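Transcriptional activator of comK gene (Bacillus halodurans, PDB 2HQB) probably activates the competence gene comK and, as a BMP-family lipoprotein with a periplasmic-binding-protein fold, may bind a small ligand. Local coordinates at residues Val182-His193 with Asp205-Gln214; Asp254-Phe265 with Ile277-Ile285. All coordinates share one frame; numbering follows the deposited sequence.

How the contacts relate
Contact 1 comes first along the chain: strand 184-186 lies in the mixed sheet, helix 193-203 carries the chain across, and strand 206-211 returns beside it, which closes a beta-alpha-beta loop of that sheet. The chain then adds strand 222-228 to the same mixed sheet, runs through helix 230-240 and strand 249-253 of the other, all-parallel sheet, and returns through 254-265. Contact 2 closes there, when helix 271-286 folds back over that segment and its edge strand 260-262. The two loops follow in series, neither enclosing nor crossing the other. They touch where Asp213 OD1 lies 3.3 Å from Glu264 N, a probable hydrogen bond.

Contact 1 (Val182-His193 with Asp205-Gln214); sequences VDVFYPAGDGYH and DFAIGYVGDQ
A parallel beta-alpha-beta unit of the periplasmic-binding-protein fold brings Val184 beside Phe206 and Phe185 beside Ala207, with helix 193-203 as the crossover. The ladder is short: Phe206 N donates to Asp183 O (3.1 Å), Phe185 N to Phe206 O (2.7 Å) and Ile208 N to Phe185 O (2.7 Å). At the ring of Phe185 the Phe206 carbonyl oxygen lies in plane at the edge, while helix 167-178 adds Phe174 edge-to-face. Further along, two successive inverse gamma turns centre on Pro187 and Ala188, and side chains do most of the joining. Tyr210 carries most of this. Its CG stands anti to the backbone N (chi1 -166°), which sets the ring against the turn, with Ala188 CA over the centre of one face, 3.7 Å from the ring centroid in a CH-pi contact. Val211 CG2 lies over the opposite face, toward its rim, and Tyr186 OH sits in plane at the edge, itself hydrogen-bonded to Thr226 of the next strand. A leucine in place of Tyr210 would probably strip Ala188 of its aromatic floor and cost Glu140 its weak hydrogen bond with the hydroxyl group. His193 lays one ring face over Tyr210 CB. Its rotation is fixed from within its own segment: ND1 donates to Pro187 O at 2.8 Å, almost straight at 175° and in the plane of the imidazole.

Contact 2 (Asp254-Phe265 with Ile277-Ile285); sequences DFQDGVVSLGEF and ITDAISTYI
The backbones of 254-265 and helix 277-285 draw together at one end, where the CA atoms of Gln256 and Ile285 are 4.9 Å apart, and stand well apart at the other, with 8.9 Å between the CA atoms of Leu262 and Thr278. At the close end Tyr284 is turned with its ring trans to the main-chain nitrogen (chi1 174°), which carries OH to Asp254 OD2; it donates there at 2.9 Å, from above the carboxylate plane, with ring and carboxylate turned 60° to each other. The bent side chain of Gln256 brings its amide beside the same ring, and Ile285 CG1 rests 4.0 Å from Phe255 CB. Here the last modelled helix of the binding-protein fold, 271-286, lies against strand 260-262, the antiparallel edge of the mixed sheet, and against the turn that precedes it. Ile281 bridges the two: CG2 touches Phe255 CD2 at 3.6 Å, while CD1 meets Leu262 CD1 at 3.8 Å. Val260 CG1 lies over one face of the Phe255 ring, and Phe115 of helix 110-122 meets that ring edge-to-face. Toward the wide end Leu262 CD1 also packs on Ile277 CG2 (3.7 Å), the two side chains crossing at about a right angle, and Ile277 CD1 approaches the edge of the Phe265 ring.

Contact 1 (Val182-His193 with Asp205-Gln214)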
loop_
_atom_site.group_PDB
_atom_site.type_symbol
_atom_site.label_atom_id
_atom_site.label_comp_id
_atom_site.label_asym_id
_atom_site.label_seq_id
_atom_site.Cartn_x
_atom_site.Cartn_y
_atom_site.Cartn_z
ATOM N N VAL A 182 -6.065 -23.029 9.882
ATOM C CA VAL A 182 -5.400 -21.730 9.878
ATOM C C VAL A 182 -6.436 -20.798 10.518
ATOM O O VAL A 182 -7.622 -20.853 10.194
ATOM C CB VAL A 182 -5.055 -21.257 8.431
ATOM C CG1 VAL A 182 -4.070 -20.107 8.476
ATOM C CG2 VAL A 182 -4.469 -22.396 7.622
ATOM N N ASP A 183 -5.996 -19.936 11.419
ATOM C CA ASP A 183 -6.936 -19.070 12.108
ATOM C C ASP A 183 -6.647 -17.560 12.089
ATOM O O ASP A 183 -7.388 -16.771 12.674
ATOM C CB ASP A 183 -7.073 -19.566 13.551
ATOM C CG ASP A 183 -5.738 -19.604 14.294
ATOM O OD1 ASP A 183 -5.747 -19.911 15.510
ATOM O OD2 ASP A 183 -4.686 -19.329 13.663
ATOM N N VAL A 184 -5.557 -17.158 11.456
ATOM C CA VAL A 184 -5.231 -15.745 11.333
ATOM C C VAL A 184 -4.852 -15.567 9.869
ATOM O O VAL A 184 -3.942 -16.245 9.374
ATOM C CB VAL A 184 -4.059 -15.351 12.236
ATOM C CG1 VAL A 184 -3.845 -13.850 12.196
ATOM C CG2 VAL A 184 -4.335 -15.810 13.645
ATOM N N PHE A 185 -5.563 -14.676 9.179
ATOM C CA PHE A 185 -5.312 -14.426 7.760
ATOM C C PHE A 185 -4.832 -13.005 7.342
ATOM O O PHE A 185 -5.177 -11.968 7.941
ATOM C CB PHE A 185 -6.548 -14.815 6.963
ATOM C CG PHE A 185 -6.984 -16.242 7.175
ATOM C CD1 PHE A 185 -7.681 -16.614 8.321
ATOM C CD2 PHE A 185 -6.762 -17.205 6.194
ATOM C CE1 PHE A 185 -8.162 -17.925 8.485
ATOM C CE2 PHE A 185 -7.241 -18.520 6.345
ATOM C CZ PHE A 185 -7.943 -18.875 7.493
ATOM N N TYR A 186 -3.987 -12.995 6.317
ATOM C CA TYR A 186 -3.424 -11.775 5.757
ATOM C C TYR A 186 -3.814 -11.808 4.285
ATOM O O TYR A 186 -3.065 -12.333 3.460
ATOM C CB TYR A 186 -1.898 -11.797 5.887
ATOM C CG TYR A 186 -1.242 -10.507 5.468
ATOM C CD1 TYR A 186 -1.861 -9.267 5.706
ATOM C CD2 TYR A 186 0.005 -10.502 4.854
ATOM C CE1 TYR A 186 -1.239 -8.045 5.340
ATOM C CE2 TYR A 186 0.626 -9.282 4.492
ATOM C CZ TYR A 186 -0.010 -8.069 4.746
ATOM O OH TYR A 186 0.615 -6.889 4.431
ATOM N N PRO A 187 -5.006 -11.284 3.937
ATOM C CA PRO A 187 -5.419 -11.309 2.518
ATOM C C PRO A 187 -4.872 -10.066 1.817
ATOM O O PRO A 187 -5.538 -9.038 1.693
ATOM C CB PRO A 187 -6.944 -11.395 2.607
ATOM C CG PRO A 187 -7.265 -10.640 3.902
ATOM C CD PRO A 187 -6.085 -10.809 4.835
ATOM N N ALA A 188 -3.625 -10.201 1.372
ATOM C CA ALA A 188 -2.872 -9.126 0.772
ATOM C C ALA A 188 -3.123 -8.815 -0.688
ATOM O O ALA A 188 -2.221 -8.945 -1.542
ATOM C CB ALA A 188 -1.389 -9.372 1.014
ATOM N N GLY A 189 -4.350 -8.374 -0.957
ATOM C CA GLY A 189 -4.765 -8.000 -2.305
ATOM C C GLY A 189 -5.843 -6.966 -2.138
ATOM O O GLY A 189 -6.891 -7.291 -1.615
ATOM N N ASP A 190 -5.585 -5.721 -2.540
ATOM C CA ASP A 190 -6.587 -4.634 -2.390
ATOM C C ASP A 190 -7.909 -5.023 -2.979
ATOM O O ASP A 190 -8.944 -4.888 -2.349
ATOM C CB ASP A 190 -6.157 -3.364 -3.103
ATOM C CG ASP A 190 -4.902 -2.771 -2.527
ATOM O OD1 ASP A 190 -5.028 -2.032 -1.527
ATOM O OD2 ASP A 190 -3.813 -3.051 -3.085
ATOM N N GLY A 191 -7.875 -5.501 -4.207
ATOM C CA GLY A 191 -9.117 -5.904 -4.823
ATOM C C GLY A 191 -10.055 -6.794 -4.015
ATOM O O GLY A 191 -11.222 -6.430 -3.850
ATOM N N TYR A 192 -9.569 -7.932 -3.494
ATOM C CA TYR A 192 -10.444 -8.867 -2.771
ATOM C C TYR A 192 -10.372 -8.823 -1.288
ATOM O O TYR A 192 -11.058 -9.574 -0.624
ATOM C CB TYR A 192 -10.161 -10.302 -3.205
ATOM C CG TYR A 192 -8.726 -10.689 -3.003
ATOM C CD1 TYR A 192 -8.180 -10.820 -1.706
ATOM C CD2 TYR A 192 -7.881 -10.862 -4.104
ATOM C CE1 TYR A 192 -6.815 -11.106 -1.533
ATOM C CE2 TYR A 192 -6.514 -11.145 -3.946
ATOM C CZ TYR A 192 -5.991 -11.262 -2.660
ATOM O OH TYR A 192 -4.647 -11.505 -2.517
ATOM N N HIS A 193 -9.539 -7.945 -0.765
ATOM C CA HIS A 193 -9.348 -7.837 0.658
ATOM C C HIS A 193 -10.621 -7.891 1.514
ATOM O O HIS A 193 -10.745 -8.784 2.371
ATOM C CB HIS A 193 -8.539 -6.588 0.961
ATOM C CG HIS A 193 -8.176 -6.449 2.399
ATOM N ND1 HIS A 193 -7.140 -7.154 2.973
ATOM C CD2 HIS A 193 -8.730 -5.713 3.387
ATOM C CE1 HIS A 193 -7.072 -6.857 4.258
ATOM N NE2 HIS A 193 -8.025 -5.984 4.537
ATOM N N ASP A 205 -12.709 -16.004 12.497
ATOM C CA ASP A 205 -11.256 -16.036 12.583
ATOM C C ASP A 205 -10.715 -14.587 12.648
ATOM O O ASP A 205 -11.489 -13.620 12.628
ATOM C CB ASP A 205 -10.680 -16.815 11.388
ATOM C CG ASP A 205 -10.703 -18.340 11.610
ATOM O OD1 ASP A 205 -10.134 -18.776 12.632
ATOM O OD2 ASP A 205 -11.273 -19.096 10.781
ATOM N N PHE A 206 -9.397 -14.449 12.750
ATOM C CA PHE A 206 -8.725 -13.144 12.806
ATOM C C PHE A 206 -8.052 -12.761 11.483
ATOM O O PHE A 206 -7.525 -13.606 10.770
ATOM C CB PHE A 206 -7.657 -13.152 13.903
ATOM C CG PHE A 206 -8.217 -13.082 15.288
ATOM C CD1 PHE A 206 -7.541 -13.660 16.355
ATOM C CD2 PHE A 206 -9.402 -12.403 15.537
ATOM C CE1 PHE A 206 -8.036 -13.559 17.646
ATOM C CE2 PHE A 206 -9.901 -12.297 16.829
ATOM C CZ PHE A 206 -9.210 -12.879 17.881
ATOM N N ALA A 207 -8.069 -11.481 11.146
ATOM C CA ALA A 207 -7.403 -11.085 9.925
ATOM C C ALA A 207 -6.456 -9.922 10.180
ATOM O O ALA A 207 -6.473 -9.331 11.259
ATOM C CB ALA A 207 -8.423 -10.709 8.887
ATOM N N ILE A 208 -5.594 -9.643 9.201
ATOM C CA ILE A 208 -4.682 -8.488 9.261
ATOM C C ILE A 208 -5.091 -7.541 8.117
ATOM O O ILE A 208 -5.183 -7.966 6.960
ATOM C CB ILE A 208 -3.180 -8.859 9.049
ATOM C CG1 ILE A 208 -2.680 -9.784 10.163
ATOM C CG2 ILE A 208 -2.336 -7.586 9.062
ATOM C CD1 ILE A 208 -2.831 -9.213 11.532
ATOM N N GLY A 209 -5.359 -6.276 8.443
ATOM C CA GLY A 209 -5.733 -5.307 7.422
ATOM C C GLY A 209 -4.666 -5.065 6.348
ATOM O O GLY A 209 -3.460 -5.182 6.594
ATOM N N TYR A 210 -5.114 -4.700 5.152
ATOM C CA TYR A 210 -4.209 -4.454 4.039
ATOM C C TYR A 210 -4.307 -3.051 3.434
ATOM O O TYR A 210 -5.374 -2.643 2.985
ATOM C CB TYR A 210 -4.462 -5.475 2.926
ATOM C CG TYR A 210 -3.364 -5.495 1.900
ATOM C CD1 TYR A 210 -2.063 -5.894 2.267
ATOM C CD2 TYR A 210 -3.605 -5.111 0.572
ATOM C CE1 TYR A 210 -1.026 -5.919 1.348
ATOM C CE2 TYR A 210 -2.563 -5.122 -0.374
ATOM C CZ TYR A 210 -1.266 -5.531 0.032
ATOM O OH TYR A 210 -0.203 -5.533 -0.856
ATOM N N VAL A 211 -3.180 -2.342 3.403
ATOM C CA VAL A 211 -3.073 -0.997 2.830
ATOM C C VAL A 211 -3.953 0.064 3.473
ATOM O O VAL A 211 -3.703 1.241 3.300
ATOM C CB VAL A 211 -3.318 -1.039 1.304
ATOM C CG1 VAL A 211 -3.205 0.314 0.713
ATOM C CG2 VAL A 211 -2.278 -1.955 0.641
ATOM N N GLY A 212 -4.960 -0.342 4.241
ATOM C CA GLY A 212 -5.835 0.614 4.901
ATOM C C GLY A 212 -6.015 0.273 6.376
ATOM O O GLY A 212 -5.847 -0.865 6.780
ATOM N N ASP A 213 -6.391 1.243 7.200
ATOM C CA ASP A 213 -6.572 0.962 8.618
ATOM C C ASP A 213 -7.551 -0.153 8.906
ATOM O O ASP A 213 -7.520 -0.723 10.004
ATOM C CB ASP A 213 -7.001 2.178 9.379
ATOM C CG ASP A 213 -6.983 1.940 10.850
ATOM O OD1 ASP A 213 -5.891 1.641 11.371
ATOM O OD2 ASP A 213 -8.062 2.045 11.482
ATOM N N GLN A 214 -8.431 -0.444 7.951
ATOM C CA GLN A 214 -9.361 -1.572 8.063
ATOM C C GLN A 214 -10.041 -1.876 9.362
ATOM O O GLN A 214 -10.806 -2.814 9.389
ATOM C CB GLN A 214 -8.689 -2.895 7.728
ATOM C CG GLN A 214 -8.231 -3.165 6.307
ATOM C CD GLN A 214 -8.849 -2.275 5.262
ATOM O OE1 GLN A 214 -10.045 -1.995 5.280
ATOM N NE2 GLN A 214 -8.027 -1.841 4.320
#

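Contact 2 (Asp254-Phe265 with Ile277-Ile285)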
loop_
_atom_site.group_PDB
_atom_site.type_symbol
_atom_site.label_atom_id
_atom_site.label_comp_id
_atom_site.label_asym_id
_atom_site.label_seq_id
_atom_site.Cartn_x
_atom_site.Cartn_y
_atom_site.Cartn_z
ATOM N N ASP A 254 9.165 3.780 3.532
ATOM C CA ASP A 254 8.905 2.693 4.484
ATOM C C ASP A 254 8.574 3.274 5.840
ATOM O O ASP A 254 8.222 4.450 5.935
ATOM C CB ASP A 254 10.155 1.821 4.604
ATOM C CG ASP A 254 9.865 0.434 5.108
ATOM O OD1 ASP A 254 8.746 0.196 5.599
ATOM O OD2 ASP A 254 10.777 -0.420 5.021
ATOM N N PHE A 255 8.690 2.468 6.895
ATOM C CA PHE A 255 8.389 2.951 8.254
ATOM C C PHE A 255 9.200 4.169 8.676
ATOM O O PHE A 255 8.720 5.017 9.412
ATOM C CB PHE A 255 8.624 1.863 9.281
ATOM C CG PHE A 255 7.447 0.949 9.494
ATOM C CD1 PHE A 255 7.382 -0.289 8.859
ATOM C CD2 PHE A 255 6.468 1.266 10.431
ATOM C CE1 PHE A 255 6.374 -1.201 9.166
ATOM C CE2 PHE A 255 5.457 0.353 10.738
ATOM C CZ PHE A 255 5.414 -0.882 10.108
ATOM N N GLN A 256 10.436 4.242 8.203
ATOM C CA GLN A 256 11.325 5.348 8.532
ATOM C C GLN A 256 10.870 6.673 7.908
ATOM O O GLN A 256 11.075 7.730 8.483
ATOM C CB GLN A 256 12.743 5.017 8.065
ATOM C CG GLN A 256 13.102 3.525 8.130
ATOM C CD GLN A 256 13.188 2.883 6.746
ATOM O OE1 GLN A 256 13.736 3.475 5.820
ATOM N NE2 GLN A 256 12.661 1.670 6.606
ATOM N N ASP A 257 10.241 6.625 6.739
ATOM C CA ASP A 257 9.799 7.848 6.082
ATOM C C ASP A 257 8.458 8.339 6.607
ATOM O O ASP A 257 7.998 9.403 6.215
ATOM C CB ASP A 257 9.726 7.648 4.570
ATOM C CG ASP A 257 10.957 6.930 4.006
ATOM O OD1 ASP A 257 11.163 6.981 2.773
ATOM O OD2 ASP A 257 11.715 6.302 4.781
ATOM N N GLY A 258 7.831 7.564 7.492
ATOM C CA GLY A 258 6.545 7.962 8.081
ATOM C C GLY A 258 5.238 7.764 7.306
ATOM O O GLY A 258 4.175 8.249 7.712
ATOM N N VAL A 259 5.303 7.037 6.197
ATOM C CA VAL A 259 4.127 6.826 5.401
ATOM C C VAL A 259 3.790 5.355 5.329
ATOM O O VAL A 259 3.115 4.886 4.394
ATOM C CB VAL A 259 4.317 7.418 4.011
ATOM C CG1 VAL A 259 4.522 8.887 4.125
ATOM C CG2 VAL A 259 5.489 6.780 3.334
ATOM N N VAL A 260 4.285 4.627 6.323
ATOM C CA VAL A 260 4.004 3.202 6.443
ATOM C C VAL A 260 3.876 2.924 7.917
ATOM O O VAL A 260 4.698 3.382 8.714
ATOM C CB VAL A 260 5.114 2.324 5.905
ATOM C CG1 VAL A 260 4.873 0.895 6.325
ATOM C CG2 VAL A 260 5.146 2.407 4.402
ATOM N N SER A 261 2.854 2.167 8.284
ATOM C CA SER A 261 2.636 1.867 9.685
ATOM C C SER A 261 1.798 0.614 9.950
ATOM O O SER A 261 1.595 -0.227 9.066
ATOM C CB SER A 261 1.944 3.065 10.312
ATOM O OG SER A 261 0.741 3.329 9.619
ATOM N N LEU A 262 1.333 0.499 11.191
ATOM C CA LEU A 262 0.463 -0.586 11.591
ATOM C C LEU A 262 -0.830 0.088 12.018
ATOM O O LEU A 262 -0.808 1.221 12.495
ATOM C CB LEU A 262 1.034 -1.372 12.768
ATOM C CG LEU A 262 2.063 -2.456 12.488
ATOM C CD1 LEU A 262 2.046 -3.398 13.650
ATOM C CD2 LEU A 262 1.727 -3.222 11.250
ATOM N N GLY A 263 -1.948 -0.613 11.844
ATOM C CA GLY A 263 -3.235 -0.060 12.206
ATOM C C GLY A 263 -3.571 -0.216 13.675
ATOM O O GLY A 263 -2.924 -0.994 14.386
ATOM N N GLU A 264 -4.596 0.501 14.130
ATOM C CA GLU A 264 -4.957 0.426 15.525
ATOM C C GLU A 264 -5.197 -1.013 15.869
ATOM O O GLU A 264 -5.981 -1.696 15.206
ATOM C CB GLU A 264 -6.194 1.273 15.833
ATOM C CG GLU A 264 -7.530 0.685 15.443
ATOM C CD GLU A 264 -8.694 1.519 15.976
ATOM O OE1 GLU A 264 -8.754 2.735 15.669
ATOM O OE2 GLU A 264 -9.548 0.959 16.701
ATOM N N PHE A 265 -4.498 -1.477 16.898
ATOM C CA PHE A 265 -4.628 -2.861 17.324
ATOM C C PHE A 265 -6.017 -3.113 17.813
ATOM O O PHE A 265 -6.727 -2.189 18.184
ATOM C CB PHE A 265 -3.646 -3.188 18.442
ATOM C CG PHE A 265 -2.209 -3.166 18.013
ATOM C CD1 PHE A 265 -1.481 -1.999 18.040
ATOM C CD2 PHE A 265 -1.591 -4.321 17.554
ATOM C CE1 PHE A 265 -0.148 -1.988 17.610
ATOM C CE2 PHE A 265 -0.267 -4.316 17.125
ATOM C CZ PHE A 265 0.451 -3.160 17.153
ATOM N N ILE A 277 6.006 -5.168 19.527
ATOM C CA ILE A 277 6.032 -4.716 18.133
ATOM C C ILE A 277 6.295 -3.220 18.039
ATOM O O ILE A 277 7.195 -2.772 17.316
ATOM C CB ILE A 277 4.686 -4.997 17.474
ATOM C CG1 ILE A 277 4.386 -6.479 17.607
ATOM C CG2 ILE A 277 4.685 -4.541 16.016
ATOM C CD1 ILE A 277 3.134 -6.880 16.948
ATOM N N THR A 278 5.492 -2.454 18.765
ATOM C CA THR A 278 5.639 -1.016 18.782
ATOM C C THR A 278 7.120 -0.713 19.015
ATOM O O THR A 278 7.670 0.259 18.475
ATOM C CB THR A 278 4.782 -0.398 19.891
ATOM O OG1 THR A 278 3.582 -1.167 20.060
ATOM C CG2 THR A 278 4.377 1.020 19.503
ATOM N N ASP A 279 7.774 -1.571 19.797
ATOM C CA ASP A 279 9.200 -1.412 20.079
ATOM C C ASP A 279 10.068 -1.931 18.935
ATOM O O ASP A 279 11.079 -1.305 18.579
ATOM C CB ASP A 279 9.577 -2.114 21.385
ATOM C CG ASP A 279 8.980 -1.427 22.604
ATOM O OD1 ASP A 279 8.616 -0.236 22.468
ATOM O OD2 ASP A 279 8.887 -2.063 23.684
ATOM N N ALA A 280 9.679 -3.063 18.351
ATOM C CA ALA A 280 10.428 -3.621 17.224
ATOM C C ALA A 280 10.413 -2.608 16.083
ATOM O O ALA A 280 11.433 -2.381 15.417
ATOM C CB ALA A 280 9.806 -4.927 16.769
ATOM N N ILE A 281 9.253 -1.993 15.871
ATOM C CA ILE A 281 9.106 -1.010 14.816
ATOM C C ILE A 281 10.043 0.179 15.053
ATOM O O ILE A 281 10.831 0.570 14.168
ATOM C CB ILE A 281 7.609 -0.574 14.698
ATOM C CG1 ILE A 281 6.823 -1.723 14.056
ATOM C CG2 ILE A 281 7.459 0.676 13.817
ATOM C CD1 ILE A 281 5.382 -1.721 14.380
ATOM N N SER A 282 9.975 0.739 16.258
ATOM C CA SER A 282 10.820 1.885 16.608
ATOM C C SER A 282 12.282 1.522 16.421
ATOM O O SER A 282 13.083 2.328 15.926
ATOM C CB SER A 282 10.552 2.296 18.045
ATOM O OG SER A 282 10.237 1.146 18.803
ATOM N N THR A 283 12.615 0.295 16.808
ATOM C CA THR A 283 13.977 -0.181 16.665
ATOM C C THR A 283 14.347 -0.141 15.193
ATOM O O THR A 283 15.320 0.527 14.806
ATOM C CB THR A 283 14.115 -1.610 17.181
ATOM O OG1 THR A 283 14.021 -1.596 18.615
ATOM C CG2 THR A 283 15.446 -2.237 16.712
ATOM N N TYR A 284 13.545 -0.843 14.383
ATOM C CA TYR A 284 13.733 -0.911 12.934
ATOM C C TYR A 284 13.757 0.499 12.329
ATOM O O TYR A 284 14.492 0.758 11.371
ATOM C CB TYR A 284 12.621 -1.754 12.293
ATOM C CG TYR A 284 12.649 -1.757 10.780
ATOM C CD1 TYR A 284 13.409 -2.693 10.066
ATOM C CD2 TYR A 284 11.982 -0.756 10.059
ATOM C CE1 TYR A 284 13.510 -2.617 8.658
ATOM C CE2 TYR A 284 12.076 -0.672 8.669
ATOM C CZ TYR A 284 12.841 -1.596 7.970
ATOM O OH TYR A 284 12.933 -1.458 6.593
ATOM N N ILE A 285 12.952 1.410 12.862
ATOM C CA ILE A 285 12.995 2.764 12.339
ATOM C C ILE A 285 14.387 3.414 12.523
ATOM O O ILE A 285 14.844 4.155 11.639
ATOM C CB ILE A 285 11.951 3.658 12.997
ATOM C CG1 ILE A 285 10.579 3.310 12.456
ATOM C CG2 ILE A 285 12.272 5.132 12.702
ATOM C CD1 ILE A 285 9.473 3.895 13.245
#